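Local structure of putative enoyl-CoA hydratase (Thermus thermophilus, 1UIY) at residues L35-D41 with R89-K95; E5-V9 with D41-A46. The protein probably catalyses the reversible hydration of (2E)-enoyl-CoA to (3S)-3-hydroxyacyl-CoA in fatty acid beta-oxidation, working as a homohexamer built as a dimer of trimers. The contacts are given in a common frame with arbitrary orientation. Numbering follows the deposited sequence.

Contact 1. Residues L35-D41 with R89-K95; sequences LDDLEAD and RVYTYPK
L35 lies over the ring of Y93: its CD2 sits 3.9 Å from the ring centroid, 19° off the normal, a CH-pi contact, while L35 CB meets Y93 CE2 at 3.5 Å. L35 takes the mt rotamer, and its CD1 also reaches V90 CG2 (4.2 Å). Residues 35-40 lie at the C-terminal end of helix 25-40; residues 89-92 end helix 73-92, after which Y93 (phi/psi -38/131) and K95 (-103/157) are extended, with a helical P94 (-64/-30) kinking the chain between them. CA atoms pair L35 with Y93 (8.0 Å) and E39 with K95 (7.1 Å). Y93 and K95 bond to helix carbonyls: Y93 OH donates to L35 O over a very short 2.5 Å, and K95, extended as mttt, donates from NZ to L38 O at 2.8 Å and also bonds V44 O. D36, E39 and R89 form a salt-bridge network: R89 NH2 bridges E39 OE1 at 2.6 Å, NH1 adds a weak 3.1 Å bond to the same oxygen, and D36 OD1 lies a long 3.9 Å from R89 NH2. P94 CG touches E39 OE2 at 3.4 Å. The contact joins the C-terminal ends of two helices, each leading into a parallel strand, in the beta-alpha core of the crotonase fold.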
loop_
_atom_site.group_PDB
_atom_site.type_symbol
_atom_site.label_atom_id
_atom_site.label_comp_id
_atom_site.label_asym_id
_atom_site.label_seq_id
_atom_site.Cartn_x
_atom_site.Cartn_y
_atom_site.Cartn_z
ATOM N N LEU A 35 -19.746 -11.278 21.801
ATOM C CA LEU A 35 -18.785 -10.193 21.652
ATOM C C LEU A 35 -19.461 -8.835 21.711
ATOM O O LEU A 35 -18.892 -7.874 22.219
ATOM C CB LEU A 35 -18.016 -10.355 20.341
ATOM C CG LEU A 35 -17.132 -11.608 20.296
ATOM C CD1 LEU A 35 -16.592 -11.831 18.900
ATOM C CD2 LEU A 35 -15.996 -11.455 21.290
ATOM N N ASP A 36 -20.681 -8.754 21.204
ATOM C CA ASP A 36 -21.417 -7.496 21.240
ATOM C C ASP A 36 -21.765 -7.138 22.670
ATOM O O ASP A 36 -21.389 -6.076 23.159
ATOM C CB ASP A 36 -22.688 -7.606 20.407
ATOM C CG ASP A 36 -22.388 -7.749 18.942
ATOM O OD1 ASP A 36 -21.419 -8.469 18.622
ATOM O OD2 ASP A 36 -23.107 -7.151 18.114
ATOM N N ASP A 37 -22.490 -8.027 23.336
ATOM C CA ASP A 37 -22.871 -7.807 24.720
ATOM C C ASP A 37 -21.603 -7.436 25.482
ATOM O O ASP A 37 -21.497 -6.353 26.061
ATOM C CB ASP A 37 -23.470 -9.085 25.314
ATOM C CG ASP A 37 -24.694 -9.574 24.553
ATOM O OD1 ASP A 37 -25.111 -10.730 24.785
ATOM O OD2 ASP A 37 -25.246 -8.811 23.728
ATOM N N LEU A 38 -20.632 -8.342 25.453
ATOM C CA LEU A 38 -19.368 -8.145 26.138
ATOM C C LEU A 38 -18.659 -6.842 25.774
ATOM O O LEU A 38 -17.951 -6.269 26.601
ATOM C CB LEU A 38 -18.459 -9.336 25.859
ATOM C CG LEU A 38 -19.001 -10.664 26.385
ATOM C CD1 LEU A 38 -18.348 -11.823 25.658
ATOM C CD2 LEU A 38 -18.764 -10.746 27.881
ATOM N N GLU A 39 -18.834 -6.363 24.549
ATOM C CA GLU A 39 -18.171 -5.121 24.180
ATOM C C GLU A 39 -18.908 -3.959 24.825
ATOM O O GLU A 39 -18.321 -2.907 25.089
ATOM C CB GLU A 39 -18.153 -4.912 22.664
ATOM C CG GLU A 39 -17.062 -3.939 22.226
ATOM C CD GLU A 39 -17.414 -3.136 20.984
ATOM O OE1 GLU A 39 -17.900 -3.717 19.992
ATOM O OE2 GLU A 39 -17.185 -1.908 20.996
ATOM N N ALA A 40 -20.199 -4.172 25.076
ATOM C CA ALA A 40 -21.071 -3.161 25.667
ATOM C C ALA A 40 -21.095 -3.178 27.187
ATOM O O ALA A 40 -21.693 -2.308 27.807
ATOM C CB ALA A 40 -22.489 -3.329 25.137
ATOM N N ASP A 41 -20.456 -4.167 27.792
ATOM C CA ASP A 41 -20.448 -4.239 29.243
ATOM C C ASP A 41 -19.218 -3.535 29.820
ATOM O O ASP A 41 -18.105 -4.063 29.777
ATOM C CB ASP A 41 -20.502 -5.699 29.692
ATOM C CG ASP A 41 -20.692 -5.833 31.188
ATOM O OD1 ASP A 41 -21.032 -6.949 31.642
ATOM O OD2 ASP A 41 -20.499 -4.824 31.908
ATOM N N ARG A 89 -14.273 -9.542 13.063
ATOM C CA ARG A 89 -14.797 -9.048 14.327
ATOM C C ARG A 89 -13.885 -9.403 15.495
ATOM O O ARG A 89 -13.678 -8.591 16.393
ATOM C CB ARG A 89 -16.194 -9.608 14.576
ATOM C CG ARG A 89 -16.780 -9.237 15.919
ATOM C CD ARG A 89 -16.701 -7.742 16.199
ATOM N NE ARG A 89 -17.590 -7.380 17.296
ATOM C CZ ARG A 89 -17.558 -6.231 17.966
ATOM N NH1 ARG A 89 -16.669 -5.292 17.667
ATOM N NH2 ARG A 89 -18.425 -6.030 18.951
ATOM N N VAL A 90 -13.339 -10.614 15.475
ATOM C CA VAL A 90 -12.457 -11.076 16.536
ATOM C C VAL A 90 -11.106 -10.375 16.468
ATOM O O VAL A 90 -10.621 -9.834 17.460
ATOM C CB VAL A 90 -12.242 -12.603 16.446
ATOM C CG1 VAL A 90 -11.449 -13.101 17.643
ATOM C CG2 VAL A 90 -13.577 -13.300 16.382
ATOM N N TYR A 91 -10.504 -10.377 15.288
ATOM C CA TYR A 91 -9.204 -9.740 15.098
ATOM C C TYR A 91 -9.290 -8.234 15.359
ATOM O O TYR A 91 -8.332 -7.599 15.785
ATOM C CB TYR A 91 -8.721 -9.998 13.660
ATOM C CG TYR A 91 -7.243 -9.755 13.434
ATOM C CD1 TYR A 91 -6.791 -8.631 12.727
ATOM C CD2 TYR A 91 -6.293 -10.645 13.927
ATOM C CE1 TYR A 91 -5.428 -8.408 12.523
ATOM C CE2 TYR A 91 -4.933 -10.430 13.725
ATOM C CZ TYR A 91 -4.508 -9.312 13.029
ATOM O OH TYR A 91 -3.161 -9.097 12.877
ATOM N N THR A 92 -10.463 -7.677 15.125
ATOM C CA THR A 92 -10.697 -6.256 15.274
ATOM C C THR A 92 -11.255 -5.841 16.623
ATOM O O THR A 92 -11.291 -4.653 16.935
ATOM C CB THR A 92 -11.645 -5.805 14.141
ATOM O OG1 THR A 92 -10.880 -5.639 12.943
ATOM C CG2 THR A 92 -12.370 -4.530 14.475
ATOM N N TYR A 93 -11.676 -6.814 17.428
ATOM C CA TYR A 93 -12.267 -6.535 18.742
ATOM C C TYR A 93 -11.608 -5.377 19.484
ATOM O O TYR A 93 -10.389 -5.323 19.601
ATOM C CB TYR A 93 -12.239 -7.783 19.627
ATOM C CG TYR A 93 -13.407 -7.834 20.591
ATOM C CD1 TYR A 93 -13.210 -8.041 21.958
ATOM C CD2 TYR A 93 -14.716 -7.666 20.132
ATOM C CE1 TYR A 93 -14.280 -8.080 22.843
ATOM C CE2 TYR A 93 -15.797 -7.700 21.010
ATOM C CZ TYR A 93 -15.573 -7.911 22.364
ATOM O OH TYR A 93 -16.645 -7.974 23.224
ATOM N N PRO A 94 -12.417 -4.434 19.993
ATOM C CA PRO A 94 -11.992 -3.242 20.733
ATOM C C PRO A 94 -11.295 -3.558 22.045
ATOM O O PRO A 94 -10.448 -2.791 22.506
ATOM C CB PRO A 94 -13.297 -2.497 20.971
ATOM C CG PRO A 94 -14.151 -2.934 19.857
ATOM C CD PRO A 94 -13.869 -4.405 19.781
ATOM N N LYS A 95 -11.672 -4.672 22.665
ATOM C CA LYS A 95 -11.061 -5.067 23.928
ATOM C C LYS A 95 -10.055 -6.187 23.700
ATOM O O LYS A 95 -10.127 -6.903 22.709
ATOM C CB LYS A 95 -12.132 -5.514 24.924
ATOM C CG LYS A 95 -13.119 -4.419 25.306
ATOM C CD LYS A 95 -14.162 -4.926 26.316
ATOM C CE LYS A 95 -15.199 -3.851 26.645
ATOM N NZ LYS A 95 -16.240 -4.332 27.584
#

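Contact 2. Residues E5-V9 with D41-A46; sequences EKGHV and DPGVRA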
loop_
_atom_site.group_PDB
_atom_site.type_symbol
_atom_site.label_atom_id
_atom_site.label_comp_id
_atom_site.label_asym_id
_atom_site.label_seq_id
_atom_site.Cartn_x
_atom_site.Cartn_y
_atom_site.Cartn_z
ATOM N N GLU A 5 -19.247 -16.204 30.949
ATOM C CA GLU A 5 -19.091 -15.897 32.364
ATOM C C GLU A 5 -18.590 -14.464 32.476
ATOM O O GLU A 5 -17.385 -14.211 32.402
ATOM C CB GLU A 5 -18.083 -16.841 33.018
ATOM C CG GLU A 5 -18.406 -18.303 32.835
ATOM C CD GLU A 5 -17.582 -19.196 33.737
ATOM O OE1 GLU A 5 -16.353 -18.980 33.829
ATOM O OE2 GLU A 5 -18.160 -20.121 34.350
ATOM N N LYS A 6 -19.518 -13.525 32.647
ATOM C CA LYS A 6 -19.146 -12.121 32.745
ATOM C C LYS A 6 -18.164 -11.880 33.879
ATOM O O LYS A 6 -18.075 -12.675 34.811
ATOM C CB LYS A 6 -20.393 -11.249 32.919
ATOM C CG LYS A 6 -21.360 -11.326 31.740
ATOM C CD LYS A 6 -22.280 -10.116 31.675
ATOM C CE LYS A 6 -23.094 -10.112 30.388
ATOM N NZ LYS A 6 -23.779 -8.803 30.164
ATOM N N GLY A 7 -17.422 -10.782 33.783
ATOM C CA GLY A 7 -16.437 -10.437 34.794
ATOM C C GLY A 7 -15.433 -9.488 34.175
ATOM O O GLY A 7 -15.454 -9.295 32.959
ATOM N N HIS A 8 -14.568 -8.877 34.981
ATOM C CA HIS A 8 -13.572 -7.965 34.429
ATOM C C HIS A 8 -12.905 -8.668 33.261
ATOM O O HIS A 8 -12.661 -8.072 32.213
ATOM C CB HIS A 8 -12.545 -7.576 35.490
ATOM C CG HIS A 8 -12.991 -6.441 36.356
ATOM N ND1 HIS A 8 -13.265 -5.187 35.850
ATOM C CD2 HIS A 8 -13.238 -6.374 37.686
ATOM C CE1 HIS A 8 -13.661 -4.396 36.831
ATOM N NE2 HIS A 8 -13.654 -5.092 37.956
ATOM N N VAL A 9 -12.624 -9.950 33.457
ATOM C CA VAL A 9 -12.039 -10.791 32.428
ATOM C C VAL A 9 -13.139 -11.784 32.098
ATOM O O VAL A 9 -13.292 -12.792 32.780
ATOM C CB VAL A 9 -10.814 -11.565 32.946
ATOM C CG1 VAL A 9 -10.406 -12.617 31.926
ATOM C CG2 VAL A 9 -9.665 -10.610 33.206
ATOM N N ASP A 41 -20.456 -4.167 27.792
ATOM C CA ASP A 41 -20.448 -4.239 29.243
ATOM C C ASP A 41 -19.218 -3.535 29.820
ATOM O O ASP A 41 -18.105 -4.063 29.777
ATOM C CB ASP A 41 -20.502 -5.699 29.692
ATOM C CG ASP A 41 -20.692 -5.833 31.188
ATOM O OD1 ASP A 41 -21.032 -6.949 31.642
ATOM O OD2 ASP A 41 -20.499 -4.824 31.908
ATOM N N PRO A 42 -19.415 -2.331 30.382
ATOM C CA PRO A 42 -18.368 -1.495 30.982
ATOM C C PRO A 42 -17.584 -2.163 32.102
ATOM O O PRO A 42 -16.577 -1.628 32.570
ATOM C CB PRO A 42 -19.141 -0.273 31.461
ATOM C CG PRO A 42 -20.459 -0.850 31.827
ATOM C CD PRO A 42 -20.743 -1.764 30.658
ATOM N N GLY A 43 -18.052 -3.327 32.533
ATOM C CA GLY A 43 -17.363 -4.050 33.583
ATOM C C GLY A 43 -16.329 -4.995 32.995
ATOM O O GLY A 43 -15.359 -5.368 33.660
ATOM N N VAL A 44 -16.539 -5.378 31.736
ATOM C CA VAL A 44 -15.630 -6.288 31.050
ATOM C C VAL A 44 -14.459 -5.528 30.441
ATOM O O VAL A 44 -14.653 -4.631 29.619
ATOM C CB VAL A 44 -16.345 -7.044 29.922
ATOM C CG1 VAL A 44 -15.407 -8.085 29.334
ATOM C CG2 VAL A 44 -17.621 -7.685 30.447
ATOM N N ARG A 45 -13.247 -5.901 30.841
ATOM C CA ARG A 45 -12.038 -5.251 30.354
ATOM C C ARG A 45 -11.235 -6.141 29.407
ATOM O O ARG A 45 -10.404 -5.661 28.640
ATOM C CB ARG A 45 -11.164 -4.859 31.539
ATOM C CG ARG A 45 -11.923 -4.147 32.631
ATOM C CD ARG A 45 -12.470 -2.810 32.157
ATOM N NE ARG A 45 -11.862 -1.701 32.888
ATOM C CZ ARG A 45 -12.206 -0.423 32.754
ATOM N NH1 ARG A 45 -11.586 0.509 33.468
ATOM N NH2 ARG A 45 -13.171 -0.080 31.908
ATOM N N ALA A 46 -11.483 -7.442 29.477
ATOM C CA ALA A 46 -10.789 -8.406 28.642
ATOM C C ALA A 46 -11.707 -9.598 28.433
ATOM O O ALA A 46 -12.627 -9.813 29.210
ATOM C CB ALA A 46 -9.495 -8.848 29.317
#
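Neither segment is regular for most of its length, and they come together where two parallel strands begin, V9 pairing with A46 (CA-CA 4.7 Å). D41 to V44 form a type I turn closed by V44 N to D41 O at 2.8 Å; G43 N also donates to D41 OD2 (2.9 Å), an Asx turn. H8 O accepts twice, from R45 N at 2.6 Å and A46 N at 3.0 Å. Alpha hydrogens add to this: H8 CA lies 3.2 Å from G43 O, and V9 CA 3.4 Å from A46 O. At phi/psi 159/169, G7 occupies a conformation in which a CB would jam against the carbonyl of K6. Among side chains, V9 CG2 meets A46 CB at 4.3 Å beside A192 of helix 184-197, and the edge of the H8 ring faces R45, ND1 to CG 3.6 Å. The R45 guanidinium instead pairs with the C-terminal carboxylate of F253. The contact is held mainly by backbone hydrogen bonds to H8 O, with the one charge pair across the segments, K6 NZ to D41 OD1 at 3.6 Å, long and weak.

How the contacts relate
From the N terminus, the chain leaves strand 2-5, passes through 5-9 into strand 9-14, and travels down helix 25-40 to the turn at 41-46; contact 2 closes this first loop, a beta-alpha-beta unit. Contact 1 starts inside that loop, at 35-41, and closes much later, when helix 73-92 gives way to 93-95 ahead of strand 97-101. The two closures therefore cross, with D41 common to both and their centres about 11 Å apart. K95 NZ, 2.6 Å from V44 O in a probable hydrogen bond, joins them directly, and L38 O packs on V44 CB at 3.8 Å. Together they bring the entrances of strands 9-14, 46-51 and 97-101 alongside the ends of both helices.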